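Local structure of geranyltranstransferase (Enterococcus faecalis, 3P8L) at residues 16-19 with 20-23; 278-281 with 282-286. The protein probably condenses isopentenyl diphosphate with geranyl diphosphate to give farnesyl diphosphate and diphosphate, with magnesium as cofactor. All coordinates share one frame; numbering follows the deposited sequence.

Contact 1 (16-19 with 20-23); sequences QHLP and LVEK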
ATOM      1  N   GLN A  16      12.924  24.681   7.925  1.00 36.52           N
ATOM      2  CA  GLN A  16      13.386  24.913   6.554  1.00 42.38           C
ATOM      3  C   GLN A  16      12.908  23.796   5.622  1.00 39.50           C
ATOM      4  O   GLN A  16      12.513  24.027   4.474  1.00 37.95           O
ATOM      5  CB  GLN A  16      14.922  25.025   6.531  1.00 37.97           C
ATOM      6  CG  GLN A  16      15.512  25.142   5.126  1.00 49.23           C
ATOM      7  CD  GLN A  16      16.942  25.654   5.096  1.00 41.93           C
ATOM      8  OE1 GLN A  16      17.490  26.051   6.118  1.00 41.84           O
ATOM      9  NE2 GLN A  16      17.534  25.682   3.904  1.00 48.49           N
ATOM     10  N   HIS A  17      12.917  22.573   6.125  1.00 35.58           N
ATOM     11  CA  HIS A  17      12.717  21.429   5.230  1.00 38.40           C
ATOM     12  C   HIS A  17      11.361  20.722   5.308  1.00 33.15           C
ATOM     13  O   HIS A  17      10.823  20.342   4.272  1.00 37.91           O
ATOM     14  CB  HIS A  17      13.870  20.443   5.387  1.00 35.63           C
ATOM     15  CG  HIS A  17      15.185  21.013   4.967  1.00 41.36           C
ATOM     16  ND1 HIS A  17      15.552  21.138   3.643  1.00 45.09           N
ATOM     17  CD2 HIS A  17      16.220  21.498   5.694  1.00 39.10           C
ATOM     18  CE1 HIS A  17      16.753  21.687   3.570  1.00 43.35           C
ATOM     19  NE2 HIS A  17      17.182  21.911   4.800  1.00 42.91           N
ATOM     20  N   LEU A  18      10.813  20.571   6.514  1.00 31.38           N
ATOM     21  CA  LEU A  18       9.484  19.942   6.668  1.00 41.61           C
ATOM     22  C   LEU A  18       8.336  20.524   5.825  1.00 36.99           C
ATOM     23  O   LEU A  18       7.568  19.747   5.282  1.00 42.43           O
ATOM     24  CB  LEU A  18       9.059  19.785   8.140  1.00 37.04           C
ATOM     25  CG  LEU A  18       9.879  18.770   8.936  1.00 47.01           C
ATOM     26  CD1 LEU A  18       9.365  18.748  10.370  1.00 38.76           C
ATOM     27  CD2 LEU A  18       9.831  17.368   8.265  1.00 43.60           C
ATOM     28  N   PRO A  19       8.231  21.875   5.683  1.00 39.40           N
ATOM     29  CA  PRO A  19       7.219  22.395   4.739  1.00 35.86           C
ATOM     30  C   PRO A  19       7.318  21.908   3.287  1.00 37.01           C
ATOM     31  O   PRO A  19       6.297  21.848   2.573  1.00 33.02           O
ATOM     32  CB  PRO A  19       7.441  23.896   4.781  1.00 32.00           C
ATOM     33  CG  PRO A  19       7.918  24.142   6.171  1.00 33.78           C
ATOM     34  CD  PRO A  19       8.765  22.958   6.536  1.00 39.53           C
ATOM     35  N   LEU A  20       8.516  21.544   2.848  1.00 30.60           N
ATOM     36  CA  LEU A  20       8.662  21.023   1.495  1.00 34.04           C
ATOM     37  C   LEU A  20       8.162  19.573   1.424  1.00 38.58           C
ATOM     38  O   LEU A  20       7.688  19.124   0.379  1.00 34.51           O
ATOM     39  CB  LEU A  20      10.128  21.108   1.036  1.00 34.42           C
ATOM     40  CG  LEU A  20      10.763  22.497   1.231  1.00 44.54           C
ATOM     41  CD1 LEU A  20      12.200  22.530   0.788  1.00 51.75           C
ATOM     42  CD2 LEU A  20       9.999  23.469   0.426  1.00 44.48           C
ATOM     43  N   VAL A  21       8.285  18.843   2.530  1.00 36.53           N
ATOM     44  CA  VAL A  21       7.746  17.494   2.593  1.00 32.25           C
ATOM     45  C   VAL A  21       6.213  17.579   2.558  1.00 39.79           C
ATOM     46  O   VAL A  21       5.571  16.865   1.777  1.00 32.56           O
ATOM     47  CB  VAL A  21       8.238  16.740   3.833  1.00 38.99           C
ATOM     48  CG1 VAL A  21       7.707  15.302   3.840  1.00 28.33           C
ATOM     49  CG2 VAL A  21       9.775  16.729   3.869  1.00 34.98           C
ATOM     50  N   GLU A  22       5.642  18.476   3.373  1.00 32.41           N
ATOM     51  CA  GLU A  22       4.192  18.684   3.365  1.00 42.49           C
ATOM     52  C   GLU A  22       3.706  19.088   1.961  1.00 38.65           C
ATOM     53  O   GLU A  22       2.717  18.556   1.465  1.00 40.00           O
ATOM     54  CB  GLU A  22       3.770  19.716   4.421  1.00 32.13           C
ATOM     55  CG  GLU A  22       2.281  20.018   4.401  1.00 59.41           C
ATOM     56  CD  GLU A  22       1.739  20.529   5.722  1.00 73.56           C
ATOM     57  OE1 GLU A  22       1.105  21.604   5.710  1.00 81.46           O
ATOM     58  OE2 GLU A  22       1.926  19.850   6.758  1.00 78.30           O
ATOM     59  N   LYS A  23       4.430  19.989   1.309  1.00 40.14           N
ATOM     60  CA  LYS A  23       4.093  20.396  -0.064  1.00 41.55           C
ATOM     61  C   LYS A  23       4.058  19.216  -1.059  1.00 38.38           C
ATOM     62  O   LYS A  23       3.106  19.082  -1.821  1.00 33.87           O
ATOM     63  CB  LYS A  23       5.047  21.502  -0.559  1.00 44.34           C
ATOM     64  CG  LYS A  23       4.595  22.168  -1.853  1.00 49.47           C
ATOM     65  CD  LYS A  23       5.694  23.022  -2.474  1.00 58.87           C
ATOM     66  CE  LYS A  23       5.129  23.979  -3.515  1.00 55.53           C
ATOM     67  NZ  LYS A  23       4.298  23.299  -4.560  1.00 48.76           N
TER
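Leu20 carries its CG beside the backbone N and anti to the carbonyl carbon (chi1 -51°), which leans the side chain back over the preceding turn: CB comes to 3.4 Å from His17 O, and CG and CD1 lie near the carbonyl oxygen of Gln16. Val21 directs its CG2 branch backward in the same sense, with CG1 anti to the backbone N (chi1 -177°), and CG2 meets Leu18 CD2 at 4.4 Å in a loose apolar contact. Between these side chains the backbone shows how a helix takes in a proline. Pro19 has no N-H to give to the turn before it, and the helix is kinked there. Just beyond, Leu20 N bonds to His17 O at 3.0 Å, three residues back, approaching from well above the carbonyl plane, while Val21 N reaches the same oxygen only weakly, at 3.4 Å. Regular spacing returns with Glu22 N to Leu18 O at 3.0 Å, a nearly straight bond (169° at the hydrogen), and continues with Lys23 N to Pro19 O at 2.9 Å. Leu18 O also takes a weak bond from Val21 N, and so serves two donors. On the outer side, Lys23 CB passes 3.4 Å from Pro19 O, and its amino group forms a salt bridge with Asp27 one turn on. Glu22 pairs with Arg52, just ahead of helix 53-64. His17 and Val21 face inward from helix 13-31: His17 ND1 is hydrogen-bonded to Tyr74 OH and its side chain touches Leu59, while Val21 packs on Pro55 and Leu59 of helix 53-64 and on Tyr74, Ala77 and Ala78 of helix 71-92.

Contact 2 (278-281 with 282-286); sequences EKIK and ANVPN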
ATOM      1  N   GLU A 278      29.411   7.483  16.915  1.00 57.53           N
ATOM      2  CA  GLU A 278      30.869   7.433  17.037  1.00 61.58           C
ATOM      3  C   GLU A 278      31.477   6.494  15.988  1.00 62.23           C
ATOM      4  O   GLU A 278      32.370   6.906  15.240  1.00 60.43           O
ATOM      5  CB  GLU A 278      31.275   7.021  18.458  1.00 67.68           C
ATOM      6  CG  GLU A 278      32.782   6.959  18.698  1.00 84.31           C
ATOM      7  CD  GLU A 278      33.507   8.207  18.215  1.00 95.30           C
ATOM      8  OE1 GLU A 278      34.299   8.097  17.251  1.00 96.29           O
ATOM      9  OE2 GLU A 278      33.265   9.296  18.782  1.00100.97           O
ATOM     10  N   LYS A 279      30.956   5.263  15.903  1.00 61.00           N
ATOM     11  CA  LYS A 279      31.411   4.290  14.900  1.00 61.85           C
ATOM     12  C   LYS A 279      31.231   4.773  13.464  1.00 60.45           C
ATOM     13  O   LYS A 279      32.082   4.499  12.615  1.00 61.66           O
ATOM     14  CB  LYS A 279      30.751   2.914  15.077  1.00 63.16           C
ATOM     15  CG  LYS A 279      31.152   2.162  16.339  1.00 72.68           C
ATOM     16  CD  LYS A 279      30.679   0.710  16.292  1.00 78.31           C
ATOM     17  CE  LYS A 279      30.042   0.291  17.612  1.00 84.84           C
ATOM     18  NZ  LYS A 279      31.010   0.276  18.749  1.00 88.54           N
ATOM     19  N   ILE A 280      30.139   5.493  13.192  1.00 59.59           N
ATOM     20  CA  ILE A 280      29.907   6.080  11.857  1.00 58.08           C
ATOM     21  C   ILE A 280      30.905   7.204  11.551  1.00 59.45           C
ATOM     22  O   ILE A 280      31.425   7.302  10.428  1.00 62.63           O
ATOM     23  CB  ILE A 280      28.435   6.606  11.673  1.00 56.95           C
ATOM     24  CG1 ILE A 280      27.427   5.457  11.779  1.00 60.19           C
ATOM     25  CG2 ILE A 280      28.267   7.302  10.332  1.00 47.19           C
ATOM     26  CD1 ILE A 280      25.958   5.900  11.940  1.00 51.26           C
ATOM     27  N   LYS A 281      31.158   8.046  12.552  1.00 62.21           N
ATOM     28  CA  LYS A 281      32.123   9.149  12.439  1.00 68.52           C
ATOM     29  C   LYS A 281      33.531   8.631  12.087  1.00 71.50           C
ATOM     30  O   LYS A 281      34.234   9.245  11.279  1.00 75.00           O
ATOM     31  CB  LYS A 281      32.125   9.997  13.730  1.00 62.37           C
ATOM     32  CG  LYS A 281      33.037  11.232  13.747  1.00 68.84           C
ATOM     33  CD  LYS A 281      32.745  12.227  12.622  1.00 68.36           C
ATOM     34  CE  LYS A 281      33.446  13.559  12.879  1.00 71.85           C
ATOM     35  NZ  LYS A 281      33.166  14.563  11.811  1.00 71.80           N
ATOM     36  N   ALA A 282      33.911   7.492  12.671  1.00 74.07           N
ATOM     37  CA  ALA A 282      35.175   6.819  12.350  1.00 77.34           C
ATOM     38  C   ALA A 282      35.214   6.295  10.911  1.00 79.12           C
ATOM     39  O   ALA A 282      36.247   6.380  10.245  1.00 81.41           O
ATOM     40  CB  ALA A 282      35.439   5.686  13.335  1.00 76.27           C
ATOM     41  N   ASN A 283      34.084   5.776  10.436  1.00 79.20           N
ATOM     42  CA  ASN A 283      33.979   5.195   9.096  1.00 79.03           C
ATOM     43  C   ASN A 283      33.787   6.219   7.974  1.00 79.46           C
ATOM     44  O   ASN A 283      34.072   5.925   6.812  1.00 79.17           O
ATOM     45  CB  ASN A 283      32.831   4.177   9.040  1.00 81.50           C
ATOM     46  CG  ASN A 283      33.197   2.825   9.637  1.00 89.01           C
ATOM     47  OD1 ASN A 283      33.120   1.801   8.957  1.00 97.59           O
ATOM     48  ND2 ASN A 283      33.582   2.812  10.912  1.00 89.67           N
ATOM     49  N   VAL A 284      33.275   7.403   8.312  1.00 80.52           N
ATOM     50  CA  VAL A 284      32.948   8.422   7.301  1.00 82.27           C
ATOM     51  C   VAL A 284      33.600   9.779   7.617  1.00 85.61           C
ATOM     52  O   VAL A 284      33.341  10.362   8.675  1.00 86.50           O
ATOM     53  CB  VAL A 284      31.397   8.577   7.087  1.00 80.61           C
ATOM     54  CG1 VAL A 284      31.078   9.664   6.063  1.00 70.21           C
ATOM     55  CG2 VAL A 284      30.773   7.260   6.637  1.00 78.97           C
ATOM     56  N   PRO A 285      34.460  10.272   6.698  1.00 87.29           N
ATOM     57  CA  PRO A 285      35.114  11.577   6.839  1.00 87.22           C
ATOM     58  C   PRO A 285      34.113  12.739   6.852  1.00 87.42           C
ATOM     59  O   PRO A 285      34.009  13.447   7.857  1.00 87.23           O
ATOM     60  CB  PRO A 285      36.038  11.653   5.609  1.00 86.62           C
ATOM     61  CG  PRO A 285      35.549  10.602   4.666  1.00 84.38           C
ATOM     62  CD  PRO A 285      34.953   9.532   5.520  1.00 87.08           C
ATOM     63  N   ASN A 286      33.378  12.910   5.755  1.00 84.93           N
ATOM     64  CA  ASN A 286      32.357  13.945   5.645  1.00 83.37           C
ATOM     65  C   ASN A 286      31.086  13.554   6.397  1.00 79.00           C
ATOM     66  O   ASN A 286      30.159  12.971   5.828  1.00 79.80           O
ATOM     67  CB  ASN A 286      32.054  14.238   4.173  1.00 84.36           C
ATOM     68  CG  ASN A 286      33.234  14.867   3.448  1.00 89.86           C
ATOM     69  OD1 ASN A 286      33.823  14.257   2.557  1.00 85.20           O
ATOM     70  ND2 ASN A 286      33.590  16.089   3.837  1.00 90.70           N
TER
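The C-terminal end of helix 259-283 is a worked example of how a helix stops: the carbonyls of Lys279 and Ile280, in the last turn, receive a side-chain amide and the N-H of the first residue to leave helical geometry. The key acceptor is Lys279 O. It takes the regular backbone bond from Asn283 N at 3.2 Å and, in addition, a weak bond from the side-chain amide of the same residue, with Asn283 ND2 at 2.8 Å and an angle of only 126° at the hydrogen. The amide can fold back in this way because Asn283 CG stands beside its own backbone N (chi1 -79°), which turns the group toward the preceding turn. One residue earlier the ladder is regular, and Ala282 N bonds to Glu278 O at 3.1 Å, almost in line with the carbonyl. Ala282 CB rests 3.6 Å from Lys279 O, adding a methyl beside that doubly used oxygen. At Val284 the chain becomes extended, yet its N still makes a weak bond to Ile280 O at 2.8 Å. The two side chains of that pair lie on the inner side, where Ile280 CG2 and Val284 CG2 approach to 4.5 Å; Ile280 also packs on Leu210 and Leu211, and Val284 on Val207, all of helix 205-230. Lys281, bent at its second torsion (chi2 58°), sends NZ along the departing chain to within 4.2 Å of Pro285 O and donates a hydrogen bond to Phe287 O. An asparagine closing the last turn, followed by an extended residue and then a proline, marks the exit from this long helix of a predominantly helical prenyl synthase.

Contacts 1 and 2 are both local, within single helices; their centres are about 28 Å apart, and even their nearest atoms are separated by about 16 Å. Contact 1 sits in the body of helix 13-31 and is partly buried, two of its residues facing helices 53-64 and 71-92; contact 2 lies farther from the centre of the chain, a surface contact with Ile280 alone buried, against helix 205-230. Each includes a proline, but in different roles: Pro19 is absorbed by a helix that continues, whereas Pro285 follows one that has ended. The chemistry differs accordingly. Around residues 16-23 charged side chains form salt bridges with Asp27 and Arg52, while around 278-286 the side chains of Asn283 and Lys281 turn to backbone carbonyls.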